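PDB 3SWX: probable enoyl-CoA hydratase/isomerase from Mycobacterium abscessus, which probably catalyses the hydration of enoyl-CoA thioesters or the shift of their double bond, as many crotonase-fold enzymes do. Local coordinates for residues I152-P155 and R156-W160; N162-R165 and W166-A170; S244-A247 and T248-V251. All coordinates share one frame; numbering follows the deposited sequence.

Contact 1 (I152-P155 and R156-W160)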
loop_
_atom_site.group_PDB
_atom_site.type_symbol
_atom_site.label_atom_id
_atom_site.label_comp_id
_atom_site.label_asym_id
_atom_site.label_seq_id
_atom_site.Cartn_x
_atom_site.Cartn_y
_atom_site.Cartn_z
ATOM N N ILE B 152 4.532 -10.732 -4.587
ATOM C CA ILE B 152 5.156 -9.762 -3.697
ATOM C C ILE B 152 4.619 -8.357 -4.000
ATOM O O ILE B 152 4.155 -7.659 -3.106
ATOM C CB ILE B 152 6.701 -9.756 -3.861
ATOM C CG1 ILE B 152 7.276 -11.120 -3.509
ATOM C CG2 ILE B 152 7.357 -8.619 -3.003
ATOM C CD1 ILE B 152 8.692 -11.378 -4.053
ATOM N N ARG B 153 4.651 -7.975 -5.277
ATOM C CA ARG B 153 4.414 -6.593 -5.664
ATOM C C ARG B 153 2.965 -6.227 -5.895
ATOM O O ARG B 153 2.627 -5.081 -5.740
ATOM C CB ARG B 153 5.226 -6.255 -6.914
ATOM C CG ARG B 153 6.725 -6.418 -6.672
ATOM C CD ARG B 153 7.505 -6.460 -7.941
ATOM N NE ARG B 153 8.929 -6.601 -7.632
ATOM C CZ ARG B 153 9.849 -7.088 -8.455
ATOM N NH1 ARG B 153 9.524 -7.532 -9.650
ATOM N NH2 ARG B 153 11.103 -7.166 -8.047
ATOM N N PHE B 154 2.132 -7.177 -6.323
ATOM C CA PHE B 154 0.748 -6.869 -6.651
ATOM C C PHE B 154 -0.011 -6.513 -5.346
ATOM O O PHE B 154 -0.670 -5.471 -5.278
ATOM C CB PHE B 154 0.124 -8.041 -7.433
ATOM C CG PHE B 154 -1.099 -7.701 -8.292
ATOM C CD1 PHE B 154 -1.890 -6.606 -8.065
ATOM C CD2 PHE B 154 -1.492 -8.596 -9.279
ATOM C CE1 PHE B 154 -3.039 -6.374 -8.849
ATOM C CE2 PHE B 154 -2.609 -8.369 -10.060
ATOM C CZ PHE B 154 -3.387 -7.245 -9.849
ATOM N N PRO B 155 0.116 -7.342 -4.287
ATOM C CA PRO B 155 -0.498 -6.959 -3.013
ATOM C C PRO B 155 0.019 -5.643 -2.420
ATOM O O PRO B 155 -0.750 -4.890 -1.820
ATOM C CB PRO B 155 -0.161 -8.150 -2.094
ATOM C CG PRO B 155 0.036 -9.266 -3.010
ATOM C CD PRO B 155 0.755 -8.660 -4.177
ATOM N N ARG B 156 1.308 -5.363 -2.591
ATOM C CA ARG B 156 1.896 -4.108 -2.100
ATOM C C ARG B 156 1.337 -2.897 -2.845
ATOM O O ARG B 156 0.992 -1.912 -2.229
ATOM C CB ARG B 156 3.441 -4.148 -2.211
ATOM C CG ARG B 156 4.204 -3.106 -1.363
ATOM C CD ARG B 156 5.714 -3.066 -1.747
ATOM N NE ARG B 156 6.305 -4.195 -1.143
ATOM C CZ ARG B 156 7.220 -5.015 -1.624
ATOM N NH1 ARG B 156 7.825 -4.886 -2.805
ATOM N NH2 ARG B 156 7.524 -6.004 -0.827
ATOM N N THR B 157 1.248 -2.962 -4.173
ATOM C CA THR B 157 0.677 -1.856 -4.934
ATOM C C THR B 157 -0.844 -1.730 -4.817
ATOM O O THR B 157 -1.353 -0.648 -4.631
ATOM C CB THR B 157 1.018 -1.958 -6.417
ATOM O OG1 THR B 157 2.432 -2.074 -6.570
ATOM C CG2 THR B 157 0.546 -0.717 -7.150
ATOM N N ALA B 158 -1.573 -2.827 -4.963
ATOM C CA ALA B 158 -3.044 -2.767 -5.090
ATOM C C ALA B 158 -3.790 -2.950 -3.769
ATOM O O ALA B 158 -5.002 -2.705 -3.681
ATOM C CB ALA B 158 -3.510 -3.824 -6.121
ATOM N N GLY B 159 -3.065 -3.401 -2.752
ATOM C CA GLY B 159 -3.657 -3.937 -1.548
ATOM C C GLY B 159 -3.900 -5.429 -1.732
ATOM O O GLY B 159 -4.094 -5.923 -2.848
ATOM N N TRP B 160 -3.907 -6.147 -0.617
ATOM C CA TRP B 160 -4.059 -7.590 -0.626
ATOM C C TRP B 160 -5.338 -8.025 -1.362
ATOM O O TRP B 160 -5.265 -8.795 -2.305
ATOM C CB TRP B 160 -4.046 -8.112 0.817
ATOM C CG TRP B 160 -4.145 -9.563 0.943
ATOM C CD1 TRP B 160 -5.289 -10.299 0.997
ATOM C CD2 TRP B 160 -3.060 -10.490 1.058
ATOM N NE1 TRP B 160 -4.986 -11.641 1.139
ATOM C CE2 TRP B 160 -3.621 -11.779 1.166
ATOM C CE3 TRP B 160 -1.661 -10.352 1.092
ATOM C CZ2 TRP B 160 -2.839 -12.929 1.305
ATOM C CZ3 TRP B 160 -0.884 -11.500 1.229
ATOM C CH2 TRP B 160 -1.479 -12.767 1.346
#

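Contact 2 (N162-R165 and W166-A170)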
loop_
_atom_site.group_PDB
_atom_site.type_symbol
_atom_site.label_atom_id
_atom_site.label_comp_id
_atom_site.label_asym_id
_atom_site.label_seq_id
_atom_site.Cartn_x
_atom_site.Cartn_y
_atom_site.Cartn_z
ATOM N N ASN B 162 -7.452 -6.477 -3.502
ATOM C CA ASN B 162 -7.509 -6.157 -4.931
ATOM C C ASN B 162 -6.593 -7.063 -5.740
ATOM O O ASN B 162 -6.985 -7.533 -6.821
ATOM C CB ASN B 162 -7.210 -4.663 -5.210
ATOM C CG ASN B 162 -8.348 -3.725 -4.770
ATOM O OD1 ASN B 162 -9.512 -4.090 -4.794
ATOM N ND2 ASN B 162 -7.996 -2.508 -4.384
ATOM N N ALA B 163 -5.412 -7.351 -5.195
ATOM C CA ALA B 163 -4.474 -8.280 -5.822
ATOM C C ALA B 163 -5.006 -9.711 -5.897
ATOM O O ALA B 163 -4.960 -10.352 -6.961
ATOM C CB ALA B 163 -3.090 -8.247 -5.105
ATOM N N MET B 164 -5.540 -10.204 -4.793
ATOM C CA MET B 164 -6.037 -11.589 -4.755
ATOM C C MET B 164 -7.281 -11.837 -5.627
ATOM O O MET B 164 -7.479 -12.932 -6.158
ATOM C CB MET B 164 -6.277 -12.019 -3.312
ATOM C CG MET B 164 -4.975 -12.117 -2.473
ATOM S SD MET B 164 -3.846 -13.345 -3.206
ATOM C CE MET B 164 -2.309 -12.991 -2.296
ATOM N N ARG B 165 -8.127 -10.826 -5.740
ATOM C CA ARG B 165 -9.279 -10.871 -6.624
ATOM C C ARG B 165 -8.870 -11.295 -8.034
ATOM O O ARG B 165 -9.591 -12.065 -8.697
ATOM C CB ARG B 165 -9.948 -9.492 -6.667
ATOM C CG ARG B 165 -11.021 -9.330 -7.739
ATOM C CD ARG B 165 -12.129 -10.309 -7.541
ATOM N NE ARG B 165 -13.131 -10.216 -8.599
ATOM C CZ ARG B 165 -13.159 -10.958 -9.699
ATOM N NH1 ARG B 165 -12.204 -11.855 -9.958
ATOM N NH2 ARG B 165 -14.142 -10.783 -10.567
ATOM N N TRP B 166 -7.724 -10.785 -8.486
ATOM C CA TRP B 166 -7.206 -11.112 -9.814
ATOM C C TRP B 166 -6.222 -12.283 -9.822
ATOM O O TRP B 166 -6.304 -13.140 -10.711
ATOM C CB TRP B 166 -6.618 -9.854 -10.505
ATOM C CG TRP B 166 -7.606 -8.729 -10.443
ATOM C CD1 TRP B 166 -7.462 -7.544 -9.782
ATOM C CD2 TRP B 166 -8.926 -8.706 -11.013
ATOM N NE1 TRP B 166 -8.591 -6.770 -9.929
ATOM C CE2 TRP B 166 -9.513 -7.466 -10.660
ATOM C CE3 TRP B 166 -9.667 -9.609 -11.781
ATOM C CZ2 TRP B 166 -10.808 -7.104 -11.055
ATOM C CZ3 TRP B 166 -10.965 -9.251 -12.166
ATOM C CH2 TRP B 166 -11.512 -8.001 -11.815
ATOM N N MET B 167 -5.313 -12.363 -8.852
ATOM C CA MET B 167 -4.347 -13.475 -8.850
ATOM C C MET B 167 -4.970 -14.859 -8.553
ATOM O O MET B 167 -4.498 -15.879 -9.080
ATOM C CB MET B 167 -3.187 -13.197 -7.881
ATOM C CG MET B 167 -2.330 -11.987 -8.265
ATOM S SD MET B 167 -0.787 -11.901 -7.317
ATOM C CE MET B 167 -1.435 -11.831 -5.648
ATOM N N LEU B 168 -6.049 -14.908 -7.772
ATOM C CA LEU B 168 -6.615 -16.208 -7.361
ATOM C C LEU B 168 -7.619 -16.775 -8.357
ATOM O O LEU B 168 -7.885 -17.981 -8.354
ATOM C CB LEU B 168 -7.252 -16.141 -5.971
ATOM C CG LEU B 168 -6.366 -15.713 -4.779
ATOM C CD1 LEU B 168 -7.180 -15.831 -3.490
ATOM C CD2 LEU B 168 -5.098 -16.565 -4.668
ATOM N N THR B 169 -8.186 -15.906 -9.180
ATOM C CA THR B 169 -9.248 -16.256 -10.103
ATOM C C THR B 169 -8.785 -16.450 -11.548
ATOM O O THR B 169 -9.477 -17.091 -12.328
ATOM C CB THR B 169 -10.299 -15.146 -10.139
ATOM O OG1 THR B 169 -9.698 -13.949 -10.633
ATOM C CG2 THR B 169 -10.921 -14.898 -8.738
ATOM N N ALA B 170 -7.644 -15.860 -11.904
ATOM C CA ALA B 170 -7.206 -15.737 -13.298
ATOM C C ALA B 170 -8.163 -14.905 -14.182
ATOM O O ALA B 170 -8.043 -14.960 -15.401
ATOM C CB ALA B 170 -6.943 -17.125 -13.923
HETATM O O HOH W 1 -9.836 -5.629 -7.660
#

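Contact 3 (S244-A247 and T248-V251)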
loop_
_atom_site.group_PDB
_atom_site.type_symbol
_atom_site.label_atom_id
_atom_site.label_comp_id
_atom_site.label_asym_id
_atom_site.label_seq_id
_atom_site.Cartn_x
_atom_site.Cartn_y
_atom_site.Cartn_z
ATOM N N SER B 244 27.918 17.344 -5.027
ATOM C CA SER B 244 27.988 17.120 -6.462
ATOM C C SER B 244 27.914 18.441 -7.244
ATOM O O SER B 244 27.372 19.447 -6.764
ATOM C CB SER B 244 26.860 16.176 -6.903
ATOM O OG SER B 244 25.619 16.850 -6.893
ATOM N N GLU B 245 28.458 18.425 -8.455
ATOM C CA GLU B 245 28.315 19.567 -9.366
ATOM C C GLU B 245 26.855 19.942 -9.598
ATOM O O GLU B 245 26.498 21.132 -9.684
ATOM C CB GLU B 245 28.896 19.236 -10.729
ATOM C CG GLU B 245 30.375 19.169 -10.770
ATOM C CD GLU B 245 30.868 19.238 -12.182
ATOM O OE1 GLU B 245 31.633 18.335 -12.558
ATOM O OE2 GLU B 245 30.454 20.174 -12.912
ATOM N N ASP B 246 26.024 18.918 -9.738
ATOM C CA ASP B 246 24.614 19.123 -10.048
ATOM C C ASP B 246 23.842 19.853 -8.935
ATOM O O ASP B 246 22.907 20.619 -9.239
ATOM C CB ASP B 246 23.946 17.782 -10.418
ATOM C CG ASP B 246 24.296 17.328 -11.838
ATOM O OD1 ASP B 246 24.841 18.145 -12.613
ATOM O OD2 ASP B 246 24.010 16.171 -12.188
ATOM N N ALA B 247 24.207 19.639 -7.664
ATOM C CA ALA B 247 23.540 20.381 -6.571
ATOM C C ALA B 247 23.803 21.901 -6.672
ATOM O O ALA B 247 22.884 22.715 -6.534
ATOM C CB ALA B 247 23.946 19.843 -5.221
ATOM N N THR B 248 25.046 22.287 -6.940
ATOM C CA THR B 248 25.357 23.713 -7.127
ATOM C C THR B 248 24.643 24.250 -8.384
ATOM O O THR B 248 24.035 25.332 -8.351
ATOM C CB THR B 248 26.898 24.010 -7.131
ATOM O OG1 THR B 248 27.527 23.380 -8.257
ATOM C CG2 THR B 248 27.545 23.499 -5.869
ATOM N N LEU B 249 24.657 23.483 -9.469
ATOM C CA LEU B 249 23.879 23.873 -10.655
ATOM C C LEU B 249 22.381 24.038 -10.344
ATOM O O LEU B 249 21.752 25.037 -10.717
ATOM C CB LEU B 249 24.079 22.865 -11.797
ATOM C CG LEU B 249 25.422 22.914 -12.542
ATOM C CD1 LEU B 249 25.591 21.708 -13.490
ATOM C CD2 LEU B 249 25.574 24.246 -13.310
ATOM N N GLY B 250 21.809 23.061 -9.649
ATOM C CA GLY B 250 20.376 23.083 -9.342
ATOM C C GLY B 250 19.956 24.187 -8.381
ATOM O O GLY B 250 18.910 24.798 -8.546
ATOM N N VAL B 251 20.767 24.445 -7.366
ATOM C CA VAL B 251 20.439 25.495 -6.397
ATOM C C VAL B 251 20.630 26.879 -7.033
ATOM O O VAL B 251 19.783 27.758 -6.842
ATOM C CB VAL B 251 21.235 25.337 -5.065
ATOM C CG1 VAL B 251 21.040 26.561 -4.151
ATOM C CG2 VAL B 251 20.820 24.050 -4.350
#

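Contact 1 (I152-P155 and R156-W160)
Arg156 and Pro155, adjacent in the last turns of helix 150-158, look to different sides of the helix, and each meets a neighbour four or five residues away in sequence. The aliphatic chain of Arg156 starts out extended and then bends at its third torsion (chi3 -77°), which folds the guanidinium back along the helix beside Ile152. The two side chains run alongside one another, and the CG2 methyl of Ile152 lies 3.4 Å from Arg156 NH2. The Ile152 carbonyl oxygen sits over one face of the guanidinium, and the stem of Arg153 brings its CG to 4.3 Å from Arg156 NH1. The two arginine heads nevertheless serve different partners: Arg156 forms a salt bridge with Asp227 of the second subunit, whereas Arg153 bonds to the backbone carbonyls of Trp94 and Gln95.

Pro155 has no N-H to give to the preceding turn, and the helix kinks there. Its ring approaches the indole beyond the helix end, with Pro155 CB 4.2 Å from Trp160 CE3. The NE1 of Trp160 in turn hydrogen bonds to Asp125 OD1 of the second subunit. On another side, Phe154 offers a ring edge to Ala158, CD1 to CB 3.8 Å, so the methyl lies close to the ring plane.

Past the kink the backbone bonding resumes. Thr157 N bonds to Arg153 O at 3.0 Å and Ala158 N to Phe154 O at 2.8 Å. The last bond of the series, Gly159 N to Pro155 O at 2.9 Å, is weak. Gly159 then takes a positive phi of 88°, a backbone shape most easily adopted by glycine. It is the first residue to leave helical angles after helix 150-158 and occupies the N-cap position of helix 160-167, so two consecutive helices are joined at a single positive-phi glycine.

Contact 2 (N162-R165 and W166-A170)
Arg165 folds back over Trp166 so that its chain and its charged head both lie against the indole. The bend comes at the second torsion (chi2 60°). It puts CG squarely over the ring face, 3.9 Å from the centre of the six-membered ring in a CH-pi contact, while the guanidinium settles nearly flat toward the rim. The two planes are 28° apart, and CZ stands 4.3 Å from the same centre in an off-centre cation-pi interaction. Thr169 OG1 lies at the guanidinium edge, but its hydroxyl is spent on the backbone: it donates to Arg165 O at 2.7 Å, in the carbonyl plane. Asp171 binds the charged end through Arg165 NH1 and gives its own N-H to Thr169 OG1.

The other side of the turn is apolar. The methyls of Met164 and Met167 meet, CE to CE 3.7 Å, and Met164 SD touches Leu168 CD2 at 3.8 Å. Met167 N donates to Ala163 O at 2.8 Å.

A water links Trp166 NE1 weakly to Asn162 OD1. Trp166 also stacks on Phe173 of strand 173-174 and hydrogen bonds through NE1 to Glu177 of helix 175-180. Helix 160-167 packs on helix 150-158 of its own chain through Ala163 and Met167, and on helices 193-205 and 209-225 of the second subunit through Arg165, Thr169, Met164 and Leu168.

Contact 3 (S244-A247 and T248-V251)
An N-capped first turn opens helix 245-255, the last helix of the chain, and the bonds between Ser244-Ala247 and Thr248-Val251 carry that turn into the helix body. Ser244 is the N-cap: its OG accepts from Ala247 N at 3.2 Å, supplying an acceptor where no earlier turn exists to provide a carbonyl. The same oxygen is also hydrogen-bonded to the carbonyl oxygen of Leu241, which ties the cap to the end of the preceding helix 227-242.

Glu245 O is gripped twice. Leu249 N donates to it at 3.0 Å in the carbonyl plane, the N-H pointing almost straight at the oxygen, and Thr248 OG1 donates to it at 2.9 Å from a position tilted out of that plane. The hydroxyl reaches back because the first torsion of Thr248 (chi1 65°) places OG1 between the backbone N and the carbonyl carbon. Further along, Gly250 N reaches Asp246 O at 2.7 Å and Val251 N reaches Ala247 O at 2.9 Å. Val251 CG2 comes within 3.3 Å of Ala247 O.

Leu249 crosses the side chain of Asp246 at an angle, its CD1 methyl 3.7 Å from Asp246 OD1. That carboxylate turns its polar atoms to the chain terminus, accepting from Val263 N at OD1 and from Gly264 N at OD2, while Glu245 makes a salt bridge with Arg265.

Two acidic residues, Glu245 and Asp246, lie in the first turn, where the N-terminal end of a helix would be expected to stabilise negative charge. Such stabilisation, together with the two backbone donors, may offset the closeness of Asp246 to the terminal carboxylate of Arg265, and the chemistry fastens the C-terminal tail to the start of its last helix.

Along the chain the three contacts come in series. Contacts 1 and 2 occupy the consecutive helices 150-158 and 160-167, their centres about 11 Å apart, and they touch directly: Ala163 CB packs against the backbone at Phe154 and Pro155, and Met167 lies against both side chains. Both also touch the second subunit, so both helices of the pair take part in the trimer interface. Contact 3, in the terminal helix 245-255, stands far off, its centre about 37 Å from that of contact 1 and 46 Å from that of contact 2. There Val251 packs on Leu72 of the third subunit. The chain thus meets one neighbour at the paired helices and another near its C-terminal helix, contacts 2 and 3 lying on opposite sides of its centre.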